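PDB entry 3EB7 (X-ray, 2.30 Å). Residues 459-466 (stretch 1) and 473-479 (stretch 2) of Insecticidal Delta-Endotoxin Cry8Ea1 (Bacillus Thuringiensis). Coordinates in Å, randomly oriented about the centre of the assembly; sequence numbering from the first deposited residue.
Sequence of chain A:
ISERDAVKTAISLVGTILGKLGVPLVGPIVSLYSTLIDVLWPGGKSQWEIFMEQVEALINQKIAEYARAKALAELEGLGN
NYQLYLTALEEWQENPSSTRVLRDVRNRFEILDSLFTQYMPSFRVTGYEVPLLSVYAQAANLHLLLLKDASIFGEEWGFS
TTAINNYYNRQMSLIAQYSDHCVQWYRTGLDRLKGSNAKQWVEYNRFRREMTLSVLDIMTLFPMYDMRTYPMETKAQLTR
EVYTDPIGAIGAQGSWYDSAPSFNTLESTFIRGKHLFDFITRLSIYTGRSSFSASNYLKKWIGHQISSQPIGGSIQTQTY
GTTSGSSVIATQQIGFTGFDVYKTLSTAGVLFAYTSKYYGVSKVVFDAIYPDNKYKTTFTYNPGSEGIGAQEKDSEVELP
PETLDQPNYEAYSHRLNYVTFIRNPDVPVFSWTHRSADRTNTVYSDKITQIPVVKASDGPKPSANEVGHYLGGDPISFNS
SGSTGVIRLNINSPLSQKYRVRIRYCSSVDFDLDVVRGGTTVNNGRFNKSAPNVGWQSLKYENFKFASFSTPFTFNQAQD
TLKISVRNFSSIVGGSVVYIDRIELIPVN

Stretch 1 459-466: GPKPSANE
Stretch 2 (473-479) GDPISFN

The apolar centre is built on Pro462 and Ile476, whose CA atoms lie 4.9 Å apart. With chi1 and chi2 both m (-58°, -49°), Ile476 brings CD1 to 3.9 Å from Pro462 CG and 3.7 Å from Pro460 O. Pro462 CB also sits 3.5 Å from both Asp474 CB and Pro475 O. Pro460, C-gamma exo like Pro462, extends the apolar patch: its CB is 4.1 Å from Ile476 CG2, its CG 4.4 Å from Phe478 CE2, meeting that ring (chi1 -54°, chi2 88°) obliquely.

Stretch 1 is irregular but largely extended, phi/psi running from -63/141 at Pro460 to -88/163 at Ser463; residues 476-478 form a strand. The end-to-end directions differ by 112°, and no direct hydrogen bond joins the stretches.

Water does the bridging instead. Water 1 accepts from Ser477 N (2.9 Å) and donates to Lys461 O (2.6 Å); water 2 accepts from Ser463 N (2.8 Å) and donates to Pro475 O (2.7 Å), also bonding Ser477 OG (2.6 Å). Thus backbone groups too far apart to pair directly are linked.

Farther out, Ser463 and Ser477 (chi1 m) point toward the opposing stretches, with Ser463 OG 3.7 Å from Ser477 CB. Asn465 (chi1 p, 66°) places ND2 3.6 Å from Ser477 OG.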

# COMPACT_ATOMS: atom_id res chain seq x y z
N GLY A 459 -18.64 -9.29 -9.60
CA GLY A 459 -18.74 -10.45 -8.73
C GLY A 459 -18.70 -9.98 -7.29
O GLY A 459 -18.93 -8.80 -7.00
N PRO A 460 -18.38 -10.90 -6.36
CA PRO A 460 -18.42 -10.61 -4.92
C PRO A 460 -17.41 -9.52 -4.47
O PRO A 460 -16.27 -9.44 -4.96
CB PRO A 460 -18.09 -11.97 -4.25
CG PRO A 460 -18.04 -12.96 -5.34
CD PRO A 460 -17.92 -12.27 -6.66
N LYS A 461 -17.87 -8.69 -3.54
CA LYS A 461 -17.05 -7.68 -2.94
C LYS A 461 -16.32 -8.31 -1.79
O LYS A 461 -16.73 -9.39 -1.33
CB LYS A 461 -17.92 -6.53 -2.44
CG LYS A 461 -18.66 -5.78 -3.53
CD LYS A 461 -19.59 -4.81 -2.84
CE LYS A 461 -20.43 -4.00 -3.81
NZ LYS A 461 -21.37 -3.08 -3.04
N PRO A 462 -15.20 -7.67 -1.32
CA PRO A 462 -14.54 -8.15 -0.10
C PRO A 462 -15.47 -8.10 1.11
O PRO A 462 -16.37 -7.28 1.16
CB PRO A 462 -13.37 -7.18 0.07
CG PRO A 462 -13.16 -6.64 -1.33
CD PRO A 462 -14.50 -6.53 -1.92
N SER A 463 -15.26 -8.98 2.07
CA SER A 463 -16.08 -8.97 3.28
C SER A 463 -15.47 -8.04 4.31
O SER A 463 -14.31 -7.65 4.18
CB SER A 463 -16.22 -10.39 3.83
OG SER A 463 -16.82 -11.22 2.81
N ALA A 464 -16.26 -7.65 5.30
CA ALA A 464 -15.79 -6.70 6.28
C ALA A 464 -14.85 -7.40 7.27
O ALA A 464 -15.29 -7.94 8.29
CB ALA A 464 -16.96 -6.01 6.98
N ASN A 465 -13.57 -7.44 6.92
CA ASN A 465 -12.48 -7.96 7.74
C ASN A 465 -11.21 -7.20 7.29
O ASN A 465 -11.23 -6.56 6.23
CB ASN A 465 -12.35 -9.49 7.53
CG ASN A 465 -11.91 -9.87 6.11
OD1 ASN A 465 -10.88 -9.41 5.61
ND2 ASN A 465 -12.70 -10.72 5.46
N GLU A 466 -10.12 -7.28 8.06
CA GLU A 466 -8.85 -6.64 7.68
C GLU A 466 -7.73 -7.65 7.45
O GLU A 466 -6.57 -7.42 7.82
CB GLU A 466 -8.42 -5.60 8.73
CG GLU A 466 -9.49 -4.53 9.06
CD GLU A 466 -9.81 -3.65 7.86
OE1 GLU A 466 -8.96 -3.59 6.93
OE2 GLU A 466 -10.89 -3.02 7.83
N GLY A 473 -3.98 -5.25 0.39
CA GLY A 473 -5.32 -5.04 -0.19
C GLY A 473 -6.30 -6.13 0.24
O GLY A 473 -5.91 -7.09 0.86
N ASP A 474 -7.57 -6.01 -0.12
CA ASP A 474 -8.58 -6.95 0.33
C ASP A 474 -8.61 -8.30 -0.41
O ASP A 474 -8.54 -8.37 -1.64
CB ASP A 474 -9.95 -6.30 0.23
CG ASP A 474 -10.13 -5.13 1.20
OD1 ASP A 474 -9.55 -5.16 2.32
OD2 ASP A 474 -10.85 -4.18 0.81
N PRO A 475 -8.72 -9.40 0.34
CA PRO A 475 -8.97 -10.69 -0.31
C PRO A 475 -10.47 -10.80 -0.69
O PRO A 475 -11.27 -9.98 -0.22
CB PRO A 475 -8.69 -11.69 0.82
CG PRO A 475 -9.15 -10.92 2.10
CD PRO A 475 -8.68 -9.49 1.83
N ILE A 476 -10.84 -11.80 -1.49
CA ILE A 476 -12.26 -12.16 -1.66
C ILE A 476 -12.51 -13.40 -0.78
O ILE A 476 -11.71 -14.31 -0.78
CB ILE A 476 -12.68 -12.37 -3.18
CG1 ILE A 476 -12.43 -11.12 -4.04
CG2 ILE A 476 -14.15 -12.78 -3.33
CD1 ILE A 476 -12.95 -9.87 -3.46
N SER A 477 -13.62 -13.41 -0.04
CA SER A 477 -13.95 -14.49 0.94
C SER A 477 -15.11 -15.37 0.48
O SER A 477 -16.04 -14.88 -0.13
CB SER A 477 -14.34 -13.89 2.30
OG SER A 477 -13.36 -12.95 2.72
N PHE A 478 -15.07 -16.67 0.80
CA PHE A 478 -16.22 -17.55 0.58
C PHE A 478 -16.55 -18.32 1.85
O PHE A 478 -15.67 -18.92 2.44
CB PHE A 478 -15.98 -18.51 -0.58
CG PHE A 478 -15.58 -17.82 -1.85
CD1 PHE A 478 -14.24 -17.54 -2.11
CD2 PHE A 478 -16.54 -17.43 -2.77
CE1 PHE A 478 -13.87 -16.84 -3.27
CE2 PHE A 478 -16.17 -16.75 -3.95
CZ PHE A 478 -14.84 -16.46 -4.20
N ASN A 479 -17.80 -18.22 2.29
CA ASN A 479 -18.33 -19.07 3.36
C ASN A 479 -19.02 -20.30 2.77
O ASN A 479 -19.40 -21.20 3.49
CB ASN A 479 -19.31 -18.30 4.25
CG ASN A 479 -18.63 -17.27 5.13
OD1 ASN A 479 -19.02 -16.10 5.14
ND2 ASN A 479 -17.63 -17.70 5.88
O HOH W 1 -15.78 -11.54 -0.11
O HOH W 2 -12.98 -10.52 1.85
O HOH W 3 -17.60 -14.20 3.48
O HOH W 4 -9.14 -7.01 4.09